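Local coordinates for protein dicer Related Helicase (Caenorhabditis elegans, PDB 6M6Q) that probably hydrolyses ATP as an RNA helicase of the RIG-I-like receptor family that binds single- and double-stranded RNA, represented here by its all-helical N-terminal domain, at residues F20-W34 and L124-D138. Sequence-based numbering, arbitrary orientation.
Sequences FESPYFPAYFRLLKW and LNTVLFDEKGLRIAD
In the helical N-terminal domain, Arg30 meets Leu128 and Phe129 at the corner where helix 94-127 ends and helix 131-144 begins. Arg30 NH1 donates to Leu128 O at 2.9 Å, in the carbonyl plane, with an N-H...O angle of 146°. The guanidinium lies flat on one face of the Phe129 ring, a cation-pi stack with centres 3.9 Å apart. A bend at chi3 (-64°) brings it there, and CD also rests over the ring. The opposite face of the guanidinium turns to the start of helix 25-29, near Pro26 O and Ala27 N. Asp188 pairs with NE, so the buried charge has a partner. With an alanine in place of this arginine, Leu128 O would probably lose this donor, Asp188 its mate, and the covered face of Phe129 its cation-pi partner.

A second stack lies at the Phe20 end of the contact. Arg135 lays its guanidinium over one face of Phe20, with Arg135 CZ 3.8 Å from the ring centroid. Glu21 OE1 approaches the edge of the same group in a long salt bridge, 3.5 Å from Arg135 NH1. The rim of Phe20 abuts the backbone of Leu134, and Phe20 CZ lies 3.6 Å from Leu134 CB.

Between the stacks the contact is mostly apolar. The two methyls of Leu134 divide: CD1 meets Pro26 CB, while CD2 lies 3.7 Å from Phe29 CD2. Phe29 also touches Ala137 CB, and its edge faces Leu128 CD2. Asp138 OD1 lies near Phe25 CZ but is hydrogen-bonded to His153. Beyond the Arg30 stack, Leu124 CD1 sits 3.8 Å from Trp34 CZ3, and Leu128 CD1 packs on Lys33 CB.

Helices 25-29 and 131-138 cross at 51°. The arrangement is that of an all-alpha domain, with an N-terminal segment packed across the corner between two consecutive helices.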
loop_
_atom_site.group_PDB
_atom_site.type_symbol
_atom_site.label_atom_id
_atom_site.label_comp_id
_atom_site.label_asym_id
_atom_site.label_seq_id
_atom_site.Cartn_x
_atom_site.Cartn_y
_atom_site.Cartn_z
ATOM N N PHE B 20 10.119 -21.697 -1.826
ATOM C CA PHE B 20 8.773 -21.120 -1.605
ATOM C C PHE B 20 8.584 -20.807 -0.112
ATOM O O PHE B 20 8.024 -19.730 0.223
ATOM C CB PHE B 20 7.691 -22.070 -2.118
ATOM C CG PHE B 20 6.301 -21.484 -2.108
ATOM C CD1 PHE B 20 5.553 -21.442 -0.939
ATOM C CD2 PHE B 20 5.738 -20.974 -3.268
ATOM C CE1 PHE B 20 4.277 -20.903 -0.932
ATOM C CE2 PHE B 20 4.464 -20.432 -3.255
ATOM C CZ PHE B 20 3.737 -20.394 -2.089
ATOM N N GLU B 21 9.039 -21.718 0.759
ATOM C CA GLU B 21 8.735 -21.724 2.220
ATOM C C GLU B 21 9.608 -20.688 2.944
ATOM O O GLU B 21 9.352 -20.449 4.138
ATOM C CB GLU B 21 8.940 -23.126 2.801
ATOM C CG GLU B 21 8.055 -24.203 2.163
ATOM C CD GLU B 21 8.588 -24.819 0.878
ATOM O OE1 GLU B 21 7.829 -25.548 0.219
ATOM O OE2 GLU B 21 9.756 -24.563 0.533
ATOM N N SER B 22 10.558 -20.050 2.248
ATOM C CA SER B 22 11.415 -18.983 2.830
ATOM C C SER B 22 10.563 -17.743 3.113
ATOM O O SER B 22 9.791 -17.316 2.262
ATOM C CB SER B 22 12.589 -18.656 1.944
ATOM O OG SER B 22 13.288 -17.516 2.453
ATOM N N PRO B 23 10.683 -17.122 4.305
ATOM C CA PRO B 23 9.933 -15.912 4.616
ATOM C C PRO B 23 10.116 -14.805 3.562
ATOM O O PRO B 23 9.204 -14.013 3.387
ATOM C CB PRO B 23 10.512 -15.416 5.957
ATOM C CG PRO B 23 11.226 -16.621 6.547
ATOM C CD PRO B 23 11.591 -17.515 5.381
ATOM N N TYR B 24 11.300 -14.752 2.934
ATOM C CA TYR B 24 11.758 -13.647 2.062
ATOM C C TYR B 24 11.373 -13.925 0.591
ATOM O O TYR B 24 11.605 -13.034 -0.255
ATOM C CB TYR B 24 13.264 -13.455 2.239
ATOM C CG TYR B 24 13.704 -13.222 3.664
ATOM C CD1 TYR B 24 13.680 -11.954 4.216
ATOM C CD2 TYR B 24 14.182 -14.260 4.458
ATOM C CE1 TYR B 24 14.122 -11.712 5.507
ATOM C CE2 TYR B 24 14.625 -14.037 5.754
ATOM C CZ TYR B 24 14.576 -12.762 6.287
ATOM O OH TYR B 24 14.996 -12.515 7.557
ATOM N N PHE B 25 10.754 -15.080 0.290
ATOM C CA PHE B 25 10.394 -15.471 -1.102
ATOM C C PHE B 25 9.198 -14.673 -1.645
ATOM O O PHE B 25 9.303 -14.160 -2.742
ATOM C CB PHE B 25 10.143 -16.969 -1.262
ATOM C CG PHE B 25 9.563 -17.338 -2.610
ATOM C CD1 PHE B 25 10.333 -17.294 -3.764
ATOM C CD2 PHE B 25 8.232 -17.688 -2.735
ATOM C CE1 PHE B 25 9.787 -17.620 -5.001
ATOM C CE2 PHE B 25 7.695 -18.036 -3.967
ATOM C CZ PHE B 25 8.472 -17.992 -5.098
ATOM N N PRO B 26 7.996 -14.617 -1.004
ATOM C CA PRO B 26 6.837 -13.969 -1.630
ATOM C C PRO B 26 7.150 -12.596 -2.256
ATOM O O PRO B 26 6.792 -12.390 -3.383
ATOM C CB PRO B 26 5.853 -13.811 -0.457
ATOM C CG PRO B 26 6.158 -15.001 0.412
ATOM C CD PRO B 26 7.668 -15.153 0.324
ATOM N N ALA B 27 7.840 -11.725 -1.515
ATOM C CA ALA B 27 8.181 -10.336 -1.909
ATOM C C ALA B 27 9.171 -10.356 -3.070
ATOM O O ALA B 27 9.054 -9.506 -3.969
ATOM C CB ALA B 27 8.752 -9.576 -0.736
ATOM N N TYR B 28 10.149 -11.241 -3.017
ATOM C CA TYR B 28 11.175 -11.361 -4.060
ATOM C C TYR B 28 10.492 -11.816 -5.355
ATOM O O TYR B 28 10.693 -11.160 -6.393
ATOM C CB TYR B 28 12.318 -12.272 -3.616
ATOM C CG TYR B 28 13.477 -12.253 -4.583
ATOM C CD1 TYR B 28 13.636 -13.249 -5.537
ATOM C CD2 TYR B 28 14.338 -11.172 -4.629
ATOM C CE1 TYR B 28 14.642 -13.186 -6.480
ATOM C CE2 TYR B 28 15.362 -11.107 -5.556
ATOM C CZ TYR B 28 15.510 -12.115 -6.488
ATOM O OH TYR B 28 16.538 -12.059 -7.388
ATOM N N PHE B 29 9.632 -12.828 -5.281
ATOM C CA PHE B 29 8.868 -13.349 -6.447
ATOM C C PHE B 29 8.038 -12.218 -7.077
ATOM O O PHE B 29 7.932 -12.189 -8.304
ATOM C CB PHE B 29 7.969 -14.515 -6.047
ATOM C CG PHE B 29 7.176 -15.092 -7.190
ATOM C CD1 PHE B 29 7.722 -16.050 -8.020
ATOM C CD2 PHE B 29 5.888 -14.646 -7.458
ATOM C CE1 PHE B 29 6.998 -16.564 -9.087
ATOM C CE2 PHE B 29 5.167 -15.163 -8.524
ATOM C CZ PHE B 29 5.718 -16.132 -9.327
ATOM N N ARG B 30 7.485 -11.316 -6.252
ATOM C CA ARG B 30 6.574 -10.210 -6.683
ATOM C C ARG B 30 7.347 -9.094 -7.395
ATOM O O ARG B 30 6.686 -8.237 -7.957
ATOM C CB ARG B 30 5.783 -9.656 -5.491
ATOM C CG ARG B 30 4.675 -10.591 -5.030
ATOM C CD ARG B 30 3.700 -9.943 -4.095
ATOM N NE ARG B 30 4.291 -9.521 -2.832
ATOM C CZ ARG B 30 4.215 -10.204 -1.677
ATOM N NH1 ARG B 30 3.615 -11.385 -1.626
ATOM N NH2 ARG B 30 4.740 -9.692 -0.575
ATOM N N LEU B 31 8.684 -9.162 -7.466
ATOM C CA LEU B 31 9.495 -8.275 -8.359
ATOM C C LEU B 31 9.342 -8.748 -9.820
ATOM O O LEU B 31 9.616 -7.929 -10.735
ATOM C CB LEU B 31 10.962 -8.254 -7.903
ATOM C CG LEU B 31 11.213 -7.668 -6.504
ATOM C CD1 LEU B 31 12.577 -8.067 -5.967
ATOM C CD2 LEU B 31 11.091 -6.164 -6.511
ATOM N N LEU B 32 8.786 -9.955 -10.032
ATOM C CA LEU B 32 8.442 -10.520 -11.383
ATOM C C LEU B 32 6.930 -10.425 -11.658
ATOM O O LEU B 32 6.470 -11.093 -12.595
ATOM C CB LEU B 32 8.864 -12.000 -11.460
ATOM C CG LEU B 32 10.351 -12.288 -11.597
ATOM C CD1 LEU B 32 10.631 -13.747 -11.277
ATOM C CD2 LEU B 32 10.833 -11.949 -12.989
ATOM N N LYS B 33 6.171 -9.684 -10.856
ATOM C CA LYS B 33 4.688 -9.642 -10.963
ATOM C C LYS B 33 4.256 -9.156 -12.362
ATOM O O LYS B 33 3.224 -9.624 -12.825
ATOM C CB LYS B 33 4.091 -8.793 -9.838
ATOM C CG LYS B 33 4.246 -7.282 -9.961
ATOM C CD LYS B 33 3.438 -6.557 -8.897
ATOM C CE LYS B 33 2.984 -5.193 -9.317
ATOM N NZ LYS B 33 2.648 -4.367 -8.138
ATOM N N TRP B 34 5.007 -8.253 -13.009
ATOM C CA TRP B 34 4.638 -7.710 -14.351
ATOM C C TRP B 34 4.945 -8.749 -15.423
ATOM O O TRP B 34 4.151 -8.838 -16.410
ATOM C CB TRP B 34 5.322 -6.369 -14.638
ATOM C CG TRP B 34 4.851 -5.254 -13.746
ATOM C CD1 TRP B 34 5.627 -4.434 -12.975
ATOM C CD2 TRP B 34 3.486 -4.856 -13.502
ATOM N NE1 TRP B 34 4.842 -3.554 -12.275
ATOM C CE2 TRP B 34 3.526 -3.793 -12.576
ATOM C CE3 TRP B 34 2.240 -5.277 -13.988
ATOM C CZ2 TRP B 34 2.372 -3.152 -12.129
ATOM C CZ3 TRP B 34 1.098 -4.652 -13.534
ATOM C CH2 TRP B 34 1.166 -3.608 -12.610
ATOM N N LEU B 124 -3.510 -9.121 -9.562
ATOM C CA LEU B 124 -2.169 -9.352 -8.974
ATOM C C LEU B 124 -2.237 -9.235 -7.442
ATOM O O LEU B 124 -1.652 -10.096 -6.782
ATOM C CB LEU B 124 -1.165 -8.359 -9.579
ATOM C CG LEU B 124 -0.802 -8.600 -11.046
ATOM C CD1 LEU B 124 0.374 -7.723 -11.473
ATOM C CD2 LEU B 124 -0.477 -10.061 -11.297
ATOM N N ASN B 125 -2.937 -8.238 -6.903
ATOM C CA ASN B 125 -2.997 -7.986 -5.435
ATOM C C ASN B 125 -3.839 -9.064 -4.733
ATOM O O ASN B 125 -3.729 -9.156 -3.521
ATOM C CB ASN B 125 -3.557 -6.612 -5.099
ATOM C CG ASN B 125 -2.650 -5.484 -5.531
ATOM O OD1 ASN B 125 -1.441 -5.671 -5.716
ATOM N ND2 ASN B 125 -3.221 -4.306 -5.686
ATOM N N THR B 126 -4.698 -9.778 -5.460
ATOM C CA THR B 126 -5.545 -10.870 -4.927
ATOM C C THR B 126 -4.736 -12.180 -4.879
ATOM O O THR B 126 -4.747 -12.832 -3.818
ATOM C CB THR B 126 -6.838 -11.022 -5.744
ATOM O OG1 THR B 126 -7.544 -9.784 -5.744
ATOM C CG2 THR B 126 -7.759 -12.079 -5.189
ATOM N N VAL B 127 -4.043 -12.530 -5.969
ATOM C CA VAL B 127 -3.417 -13.868 -6.174
ATOM C C VAL B 127 -2.009 -13.914 -5.556
ATOM O O VAL B 127 -1.617 -14.968 -5.151
ATOM C CB VAL B 127 -3.370 -14.268 -7.659
ATOM C CG1 VAL B 127 -4.732 -14.285 -8.278
ATOM C CG2 VAL B 127 -2.441 -13.384 -8.454
ATOM N N LEU B 128 -1.250 -12.829 -5.578
ATOM C CA LEU B 128 0.200 -12.857 -5.230
ATOM C C LEU B 128 0.408 -12.508 -3.743
ATOM O O LEU B 128 1.543 -12.372 -3.340
ATOM C CB LEU B 128 0.967 -11.879 -6.136
ATOM C CG LEU B 128 1.087 -12.272 -7.612
ATOM C CD1 LEU B 128 2.130 -11.417 -8.303
ATOM C CD2 LEU B 128 1.439 -13.742 -7.786
ATOM N N PHE B 129 -0.643 -12.340 -2.956
ATOM C CA PHE B 129 -0.515 -12.001 -1.513
ATOM C C PHE B 129 -1.244 -13.057 -0.684
ATOM O O PHE B 129 -1.499 -12.819 0.509
ATOM C CB PHE B 129 -1.007 -10.577 -1.259
ATOM C CG PHE B 129 -0.075 -9.490 -1.748
ATOM C CD1 PHE B 129 -0.082 -9.069 -3.079
ATOM C CD2 PHE B 129 0.802 -8.863 -0.870
ATOM C CE1 PHE B 129 0.785 -8.072 -3.512
ATOM C CE2 PHE B 129 1.640 -7.840 -1.307
ATOM C CZ PHE B 129 1.620 -7.438 -2.618
ATOM N N ASP B 130 -1.520 -14.197 -1.316
ATOM C CA ASP B 130 -2.252 -15.360 -0.764
ATOM C C ASP B 130 -1.398 -16.598 -1.020
ATOM O O ASP B 130 -0.865 -16.717 -2.165
ATOM C CB ASP B 130 -3.606 -15.515 -1.451
ATOM C CG ASP B 130 -4.504 -16.581 -0.860
ATOM O OD1 ASP B 130 -4.477 -17.713 -1.376
ATOM O OD2 ASP B 130 -5.273 -16.253 0.070
ATOM N N GLU B 131 -1.228 -17.459 -0.009
ATOM C CA GLU B 131 -0.356 -18.660 -0.097
ATOM C C GLU B 131 -0.837 -19.535 -1.266
ATOM O O GLU B 131 -0.011 -19.880 -2.117
ATOM C CB GLU B 131 -0.352 -19.443 1.221
ATOM C CG GLU B 131 0.134 -20.889 1.064
ATOM C CD GLU B 131 0.849 -21.494 2.260
ATOM O OE1 GLU B 131 0.742 -20.919 3.375
ATOM O OE2 GLU B 131 1.505 -22.555 2.072
ATOM N N LYS B 132 -2.127 -19.863 -1.299
ATOM C CA LYS B 132 -2.719 -20.794 -2.300
ATOM C C LYS B 132 -2.476 -20.226 -3.695
ATOM O O LYS B 132 -2.182 -21.014 -4.609
ATOM C CB LYS B 132 -4.218 -21.000 -2.037
ATOM C CG LYS B 132 -4.591 -21.372 -0.598
ATOM C CD LYS B 132 -6.094 -21.444 -0.324
ATOM C CE LYS B 132 -6.788 -20.090 -0.332
ATOM N NZ LYS B 132 -6.512 -19.303 0.897
ATOM N N GLY B 133 -2.607 -18.908 -3.833
ATOM C CA GLY B 133 -2.428 -18.168 -5.095
ATOM C C GLY B 133 -0.978 -18.079 -5.529
ATOM O O GLY B 133 -0.733 -18.126 -6.724
ATOM N N LEU B 134 -0.047 -17.954 -4.589
ATOM C CA LEU B 134 1.406 -17.956 -4.893
ATOM C C LEU B 134 1.835 -19.344 -5.357
ATOM O O LEU B 134 2.676 -19.426 -6.250
ATOM C CB LEU B 134 2.183 -17.528 -3.660
ATOM C CG LEU B 134 2.695 -16.100 -3.707
ATOM C CD1 LEU B 134 3.022 -15.613 -2.315
ATOM C CD2 LEU B 134 3.906 -15.996 -4.621
ATOM N N ARG B 135 1.265 -20.387 -4.772
ATOM C CA ARG B 135 1.505 -21.788 -5.183
ATOM C C ARG B 135 1.188 -21.907 -6.669
ATOM O O ARG B 135 2.030 -22.449 -7.406
ATOM C CB ARG B 135 0.661 -22.757 -4.342
ATOM C CG ARG B 135 1.140 -22.913 -2.905
ATOM C CD ARG B 135 2.291 -23.875 -2.812
ATOM N NE ARG B 135 2.879 -23.911 -1.486
ATOM C CZ ARG B 135 4.049 -24.473 -1.201
ATOM N NH1 ARG B 135 4.491 -24.475 0.045
ATOM N NH2 ARG B 135 4.764 -25.052 -2.159
ATOM N N ILE B 136 0.028 -21.407 -7.087
ATOM C CA ILE B 136 -0.430 -21.520 -8.495
ATOM C C ILE B 136 0.531 -20.714 -9.364
ATOM O O ILE B 136 0.938 -21.234 -10.440
ATOM C CB ILE B 136 -1.887 -21.071 -8.655
ATOM C CG1 ILE B 136 -2.811 -21.842 -7.711
ATOM C CG2 ILE B 136 -2.318 -21.216 -10.108
ATOM C CD1 ILE B 136 -4.238 -21.362 -7.715
ATOM N N ALA B 137 0.910 -19.516 -8.905
ATOM C CA ALA B 137 1.791 -18.589 -9.644
ATOM C C ALA B 137 3.179 -19.215 -9.788
ATOM O O ALA B 137 3.777 -19.057 -10.857
ATOM C CB ALA B 137 1.848 -17.259 -8.951
ATOM N N ASP B 138 3.659 -19.909 -8.747
ATOM C CA ASP B 138 4.996 -20.574 -8.732
ATOM C C ASP B 138 5.019 -21.611 -9.855
ATOM O O ASP B 138 5.921 -21.550 -10.686
ATOM C CB ASP B 138 5.301 -21.194 -7.360
ATOM C CG ASP B 138 6.779 -21.459 -7.078
ATOM O OD1 ASP B 138 7.623 -20.692 -7.595
ATOM O OD2 ASP B 138 7.077 -22.429 -6.316
#